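Local atomic coordinates of peroxiredoxin 5 (Alvinella pompejana, PDB entry 2XHF), a protein that probably reduces hydrogen peroxide and organic hydroperoxides as an antioxidant enzyme of the thioredoxin-fold peroxiredoxin family. Residues A[51-56]-A[88-93]; A[25-30]-A[100-105]. All coordinates share one frame; numbering follows the deposited sequence.

Interaction 1 (A[51-56]-A[88-93])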
loop_
_atom_site.group_PDB
_atom_site.type_symbol
_atom_site.label_atom_id
_atom_site.label_comp_id
_atom_site.label_asym_id
_atom_site.label_seq_id
_atom_site.Cartn_x
_atom_site.Cartn_y
_atom_site.Cartn_z
ATOM N N VAL A 51 -2.688 9.902 5.499
ATOM C CA VAL A 51 -1.612 9.979 4.527
ATOM C C VAL A 51 -1.443 8.639 3.812
ATOM O O VAL A 51 -1.144 8.576 2.625
ATOM C CB VAL A 51 -0.307 10.452 5.211
ATOM C CG1 VAL A 51 0.885 10.419 4.240
ATOM C CG2 VAL A 51 -0.531 11.859 5.770
ATOM N N GLY A 52 -1.612 7.550 4.541
ATOM C CA GLY A 52 -1.590 6.262 3.903
ATOM C C GLY A 52 -1.830 5.132 4.861
ATOM O O GLY A 52 -1.532 5.235 6.044
ATOM N N ALA A 53 -2.343 4.031 4.325
ATOM C CA ALA A 53 -2.464 2.799 5.088
ATOM C C ALA A 53 -1.062 2.444 5.610
ATOM O O ALA A 53 -0.071 2.497 4.863
ATOM C CB ALA A 53 -2.973 1.716 4.193
ATOM N N PHE A 54 -0.996 2.079 6.896
ATOM C CA PHE A 54 0.239 1.628 7.560
ATOM C C PHE A 54 1.294 2.723 7.762
ATOM O O PHE A 54 2.361 2.456 8.295
ATOM C CB PHE A 54 0.850 0.422 6.829
ATOM C CG PHE A 54 -0.041 -0.790 6.838
ATOM C CD1 PHE A 54 -0.221 -1.526 7.996
ATOM C CD2 PHE A 54 -0.697 -1.190 5.690
ATOM C CE1 PHE A 54 -1.052 -2.632 8.003
ATOM C CE2 PHE A 54 -1.508 -2.310 5.691
ATOM C CZ PHE A 54 -1.681 -3.021 6.841
ATOM N N VAL A 55 0.988 3.951 7.380
ATOM C CA VAL A 55 1.914 5.059 7.589
ATOM C C VAL A 55 1.797 5.548 9.034
ATOM O O VAL A 55 0.701 5.720 9.538
ATOM C CB VAL A 55 1.632 6.224 6.616
ATOM C CG1 VAL A 55 2.541 7.410 6.934
ATOM C CG2 VAL A 55 1.783 5.766 5.170
ATOM N N PRO A 56 2.924 5.739 9.719
ATOM C CA PRO A 56 2.805 6.163 11.117
ATOM C C PRO A 56 1.945 7.426 11.243
ATOM O O PRO A 56 2.084 8.375 10.469
ATOM C CB PRO A 56 4.260 6.419 11.528
ATOM C CG PRO A 56 5.039 5.479 10.687
ATOM C CD PRO A 56 4.323 5.453 9.347
ATOM N N PRO A 88 -6.854 -0.389 -3.320
ATOM C CA PRO A 88 -7.865 -0.898 -2.393
ATOM C C PRO A 88 -7.509 -2.190 -1.683
ATOM O O PRO A 88 -8.039 -2.429 -0.618
ATOM C CB PRO A 88 -9.095 -1.090 -3.285
ATOM C CG PRO A 88 -8.536 -1.232 -4.656
ATOM C CD PRO A 88 -7.340 -0.338 -4.706
ATOM N N PHE A 89 -6.598 -2.998 -2.220
ATOM C CA PHE A 89 -6.189 -4.210 -1.486
ATOM C C PHE A 89 -5.475 -3.804 -0.198
ATOM O O PHE A 89 -5.763 -4.310 0.900
ATOM C CB PHE A 89 -5.278 -5.091 -2.322
ATOM C CG PHE A 89 -5.916 -5.650 -3.565
ATOM C CD1 PHE A 89 -7.028 -6.482 -3.485
ATOM C CD2 PHE A 89 -5.387 -5.371 -4.818
ATOM C CE1 PHE A 89 -7.560 -7.056 -4.636
ATOM C CE2 PHE A 89 -5.909 -5.956 -5.967
ATOM C CZ PHE A 89 -7.023 -6.770 -5.860
ATOM N N VAL A 90 -4.545 -2.867 -0.331
ATOM C CA VAL A 90 -3.803 -2.393 0.811
ATOM C C VAL A 90 -4.755 -1.678 1.772
ATOM O O VAL A 90 -4.726 -1.881 2.977
ATOM C CB VAL A 90 -2.656 -1.468 0.369
ATOM C CG1 VAL A 90 -2.113 -0.736 1.573
ATOM C CG2 VAL A 90 -1.565 -2.270 -0.347
ATOM N N MET A 91 -5.610 -0.820 1.233
ATOM C CA MET A 91 -6.513 -0.048 2.088
ATOM C C MET A 91 -7.443 -0.959 2.891
ATOM O O MET A 91 -7.619 -0.769 4.073
ATOM C CB MET A 91 -7.325 0.920 1.237
ATOM C CG MET A 91 -8.077 1.873 2.067
ATOM S SD MET A 91 -7.003 3.155 2.691
ATOM C CE MET A 91 -8.246 4.275 3.431
ATOM N N ALA A 92 -8.006 -1.971 2.242
ATOM C CA ALA A 92 -8.939 -2.863 2.912
ATOM C C ALA A 92 -8.240 -3.685 3.994
ATOM O O ALA A 92 -8.791 -3.893 5.069
ATOM C CB ALA A 92 -9.628 -3.778 1.899
ATOM N N ALA A 93 -7.030 -4.170 3.703
ATOM C CA ALA A 93 -6.297 -4.997 4.660
ATOM C C ALA A 93 -5.992 -4.142 5.877
ATOM O O ALA A 93 -6.134 -4.566 7.003
ATOM C CB ALA A 93 -5.023 -5.533 4.054
#
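The methyl group of Ala53 lies against one branch of Val90, with Ala53 CB 3.7 Å from Val90 CG1. Here, in the thioredoxin fold of a peroxiredoxin, the loop that follows strand 44-49 meets the first turns of helix 88-98. In this family that loop leads into the active-site region. It folds back through a type II beta turn from Gly52 to Val55, closed by the bond from Val55 N to Gly52 O (3.1 Å). Phe54, third in the turn, takes a left-handed backbone conformation (phi 69°). Ala53 sits at the second position and points its methyl toward the helix, while its N is held by Asn86 OD1, just upstream of the helix. Val90 turns CG1 anti to its backbone N (chi1 167°), which brings that branch to both apolar partners: the Ala53 methyl and, more loosely, the ring of Phe54, whose CD2 lies 4.4 Å from CG1. No hydrogen bond crosses between the two segments; about 173 Å² is buried, both sides counted. Met91 starts away from the turn and packs on strands 79-84 and 105-108, yet both its CA and its SD stay 4.5 Å from Ala53 CB. The Phe54 ring also meets Trp94 edge-to-face. Its counterpart, Phe54 of the second subunit, packs with its plane nearly parallel, and Ala93 of that subunit touches the ring as well, so the turn lies at the dimer interface. At the start of the helix, Val90 N is bonded to Asp87 OD2. Val90 O lies 4.2 Å from Phe54 CE2, oblique to the ring, and the same distance, 4.2 Å, from Ala53 CB.

Interaction 2 (A[25-30]-A[100-105])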
loop_
_atom_site.group_PDB
_atom_site.type_symbol
_atom_site.label_atom_id
_atom_site.label_comp_id
_atom_site.label_asym_id
_atom_site.label_seq_id
_atom_site.Cartn_x
_atom_site.Cartn_y
_atom_site.Cartn_z
ATOM N N VAL A 25 -14.058 6.375 -6.536
ATOM C CA VAL A 25 -13.150 5.820 -5.562
ATOM C C VAL A 25 -13.319 4.316 -5.548
ATOM O O VAL A 25 -14.237 3.766 -6.157
ATOM C CB VAL A 25 -13.349 6.425 -4.155
ATOM C CG1 VAL A 25 -13.038 7.901 -4.185
ATOM C CG2 VAL A 25 -14.763 6.185 -3.678
ATOM N N TYR A 26 -12.380 3.642 -4.895
ATOM C CA TYR A 26 -12.329 2.190 -4.906
ATOM C C TYR A 26 -12.484 1.669 -3.492
ATOM O O TYR A 26 -12.135 2.355 -2.526
ATOM C CB TYR A 26 -10.989 1.733 -5.502
ATOM C CG TYR A 26 -10.791 2.226 -6.894
ATOM C CD1 TYR A 26 -10.403 3.545 -7.139
ATOM C CD2 TYR A 26 -10.992 1.387 -7.980
ATOM C CE1 TYR A 26 -10.253 4.005 -8.432
ATOM C CE2 TYR A 26 -10.846 1.838 -9.261
ATOM C CZ TYR A 26 -10.468 3.142 -9.489
ATOM O OH TYR A 26 -10.314 3.581 -10.784
ATOM N N GLU A 27 -13.040 0.478 -3.352
ATOM C CA GLU A 27 -13.205 -0.107 -2.032
ATOM C C GLU A 27 -13.031 -1.613 -2.177
ATOM O O GLU A 27 -13.618 -2.221 -3.086
ATOM C CB GLU A 27 -14.591 0.226 -1.489
ATOM C CG GLU A 27 -14.822 -0.175 -0.049
ATOM C CD GLU A 27 -16.207 0.230 0.446
ATOM O OE1 GLU A 27 -17.100 0.499 -0.386
ATOM O OE2 GLU A 27 -16.393 0.257 1.672
ATOM N N ASP A 28 -12.169 -2.186 -1.340
ATOM C CA ASP A 28 -11.883 -3.633 -1.298
ATOM C C ASP A 28 -11.043 -4.182 -2.467
ATOM O O ASP A 28 -9.959 -4.740 -2.258
ATOM C CB ASP A 28 -13.156 -4.459 -1.138
ATOM C CG ASP A 28 -13.882 -4.160 0.156
ATOM O OD1 ASP A 28 -13.254 -4.293 1.221
ATOM O OD2 ASP A 28 -15.076 -3.790 0.115
ATOM N N VAL A 29 -11.526 -4.004 -3.689
ATOM C CA VAL A 29 -10.846 -4.527 -4.869
ATOM C C VAL A 29 -10.961 -3.525 -6.008
ATOM O O VAL A 29 -11.890 -2.727 -6.029
ATOM C CB VAL A 29 -11.436 -5.886 -5.312
ATOM C CG1 VAL A 29 -11.223 -6.949 -4.224
ATOM C CG2 VAL A 29 -12.920 -5.744 -5.651
ATOM N N PRO A 30 -10.020 -3.555 -6.960
ATOM C CA PRO A 30 -10.025 -2.544 -8.024
ATOM C C PRO A 30 -11.267 -2.577 -8.908
ATOM O O PRO A 30 -11.630 -1.545 -9.488
ATOM C CB PRO A 30 -8.753 -2.856 -8.824
ATOM C CG PRO A 30 -7.860 -3.559 -7.842
ATOM C CD PRO A 30 -8.791 -4.369 -6.979
ATOM N N PRO A 100 -11.802 -3.539 13.201
ATOM C CA PRO A 100 -12.280 -4.907 13.005
ATOM C C PRO A 100 -13.804 -5.020 12.918
ATOM O O PRO A 100 -14.294 -6.008 12.366
ATOM C CB PRO A 100 -11.736 -5.650 14.227
ATOM C CG PRO A 100 -11.481 -4.596 15.250
ATOM C CD PRO A 100 -11.042 -3.394 14.454
ATOM N N GLU A 101 -14.541 -4.032 13.424
ATOM C CA GLU A 101 -16.015 -4.080 13.358
ATOM C C GLU A 101 -16.551 -3.354 12.126
ATOM O O GLU A 101 -17.766 -3.199 11.954
ATOM C CB GLU A 101 -16.637 -3.483 14.626
ATOM C CG GLU A 101 -16.281 -4.256 15.889
ATOM C CD GLU A 101 -16.792 -3.620 17.181
ATOM O OE1 GLU A 101 -17.143 -2.421 17.202
ATOM O OE2 GLU A 101 -16.824 -4.331 18.204
ATOM N N HIS A 102 -15.635 -2.891 11.281
ATOM C CA HIS A 102 -15.986 -2.260 10.010
ATOM C C HIS A 102 -17.008 -1.147 10.174
ATOM O O HIS A 102 -17.991 -1.039 9.425
ATOM C CB HIS A 102 -16.478 -3.288 8.981
ATOM C CG HIS A 102 -16.528 -2.760 7.579
ATOM N ND1 HIS A 102 -17.493 -3.143 6.677
ATOM C CD2 HIS A 102 -15.769 -1.840 6.938
ATOM C CE1 HIS A 102 -17.306 -2.513 5.532
ATOM N NE2 HIS A 102 -16.238 -1.741 5.653
ATOM N N LYS A 103 -16.755 -0.272 11.139
ATOM C CA LYS A 103 -17.581 0.903 11.327
ATOM C C LYS A 103 -17.279 2.008 10.340
ATOM O O LYS A 103 -18.087 2.905 10.167
ATOM C CB LYS A 103 -17.407 1.422 12.753
ATOM C CG LYS A 103 -17.941 0.449 13.785
ATOM C CD LYS A 103 -19.406 0.609 14.054
ATOM C CE LYS A 103 -19.671 0.308 15.536
ATOM N NZ LYS A 103 -19.320 -1.093 15.929
ATOM N N ILE A 104 -16.125 1.948 9.691
ATOM C CA ILE A 104 -15.668 3.021 8.818
ATOM C C ILE A 104 -15.468 2.475 7.408
ATOM O O ILE A 104 -14.839 1.437 7.224
ATOM C CB ILE A 104 -14.335 3.614 9.337
ATOM C CG1 ILE A 104 -14.509 4.206 10.753
ATOM C CG2 ILE A 104 -13.805 4.670 8.380
ATOM C CD1 ILE A 104 -13.191 4.551 11.433
ATOM N N ARG A 105 -16.039 3.152 6.422
ATOM C CA ARG A 105 -15.835 2.812 5.028
ATOM C C ARG A 105 -14.418 3.216 4.631
ATOM O O ARG A 105 -14.024 4.356 4.822
ATOM C CB ARG A 105 -16.854 3.556 4.170
ATOM C CG ARG A 105 -18.321 3.235 4.481
ATOM C CD ARG A 105 -18.752 1.873 3.944
ATOM N NE ARG A 105 -18.650 1.794 2.497
ATOM C CZ ARG A 105 -19.515 2.329 1.645
ATOM N NH1 ARG A 105 -20.608 2.970 2.065
ATOM N NH2 ARG A 105 -19.285 2.195 0.353
HETATM O O HOH W 1 -14.720 -0.409 3.619
#
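Arg105 grips the carboxylate of Glu27 side-on with two nitrogens, one for each oxygen. Arg105 NE gives its hydrogen to Glu27 OE2 at 2.9 Å, and Arg105 NH2 gives one to Glu27 OE1, also at 2.9 Å. Both bonds are nearly straight, the less linear of them at 169°. Each oxygen is met on its syn side, and the guanidinium and carboxylate planes are only 15° apart, so the paired bonds fix the rotation of both groups. Glu27 reaches across fully extended, with CG anti to the backbone N (chi1 -173°), whereas Arg105 bends at chi2 and chi3; the two side chains cross at about a right angle. OE2 carries a second bond: a water donates to it at 2.7 Å and also pairs, at 2.9 Å, with His102 NE2, in the plane of the imidazole. This water spans the gap between Glu27 OE2 and His102 NE2, which are 4.5 Å apart. The bridge joins the end of the 24-26/33-35 hairpin to the outermost strand, 105-108, of the central sheet of the thioredoxin fold, where the backbone of Arg105 pairs with Ile80 and Cys82 of strand 79-84. Phe34 of the hairpin packs on both Glu27 and Arg105. Just beyond Glu27 the chain reverses sharply in a gamma turn, with Asp28 at its apex in a positive-phi conformation and Val29 N bonded to Glu27 O at 2.8 Å. Asp28 OD2 forms a salt bridge with Lys32. In the other segment, the backbone nitrogens of Lys103 and Ile104 are taken by the two carboxylate oxygens of Asp99. Lys103 makes a cation-pi contact with Tyr69, and its NZ donates to Glu101 OE1 at 2.9 Å from above the carboxylate plane.

From the N terminus, the chain first leaves 25-30 at the end of the small hairpin's first strand, then passes through central strand 44-49 into 51-56. Interaction 1 closes the inner loop when helix 88-98 begins; interaction 2 closes the outer one after that helix ends, just as strand 105-108 starts. The two nest without crossing. The inner closure ties the loop after strand 44-49 to helix 88-98, at the dimer interface; the outer one ties the hairpin to the sheet edge. Their centres are about 11 Å apart, and they touch directly: Pro88 and Phe89 of the helix pack on 28-30, with Phe89 CD1 3.6 Å from Asp28 O.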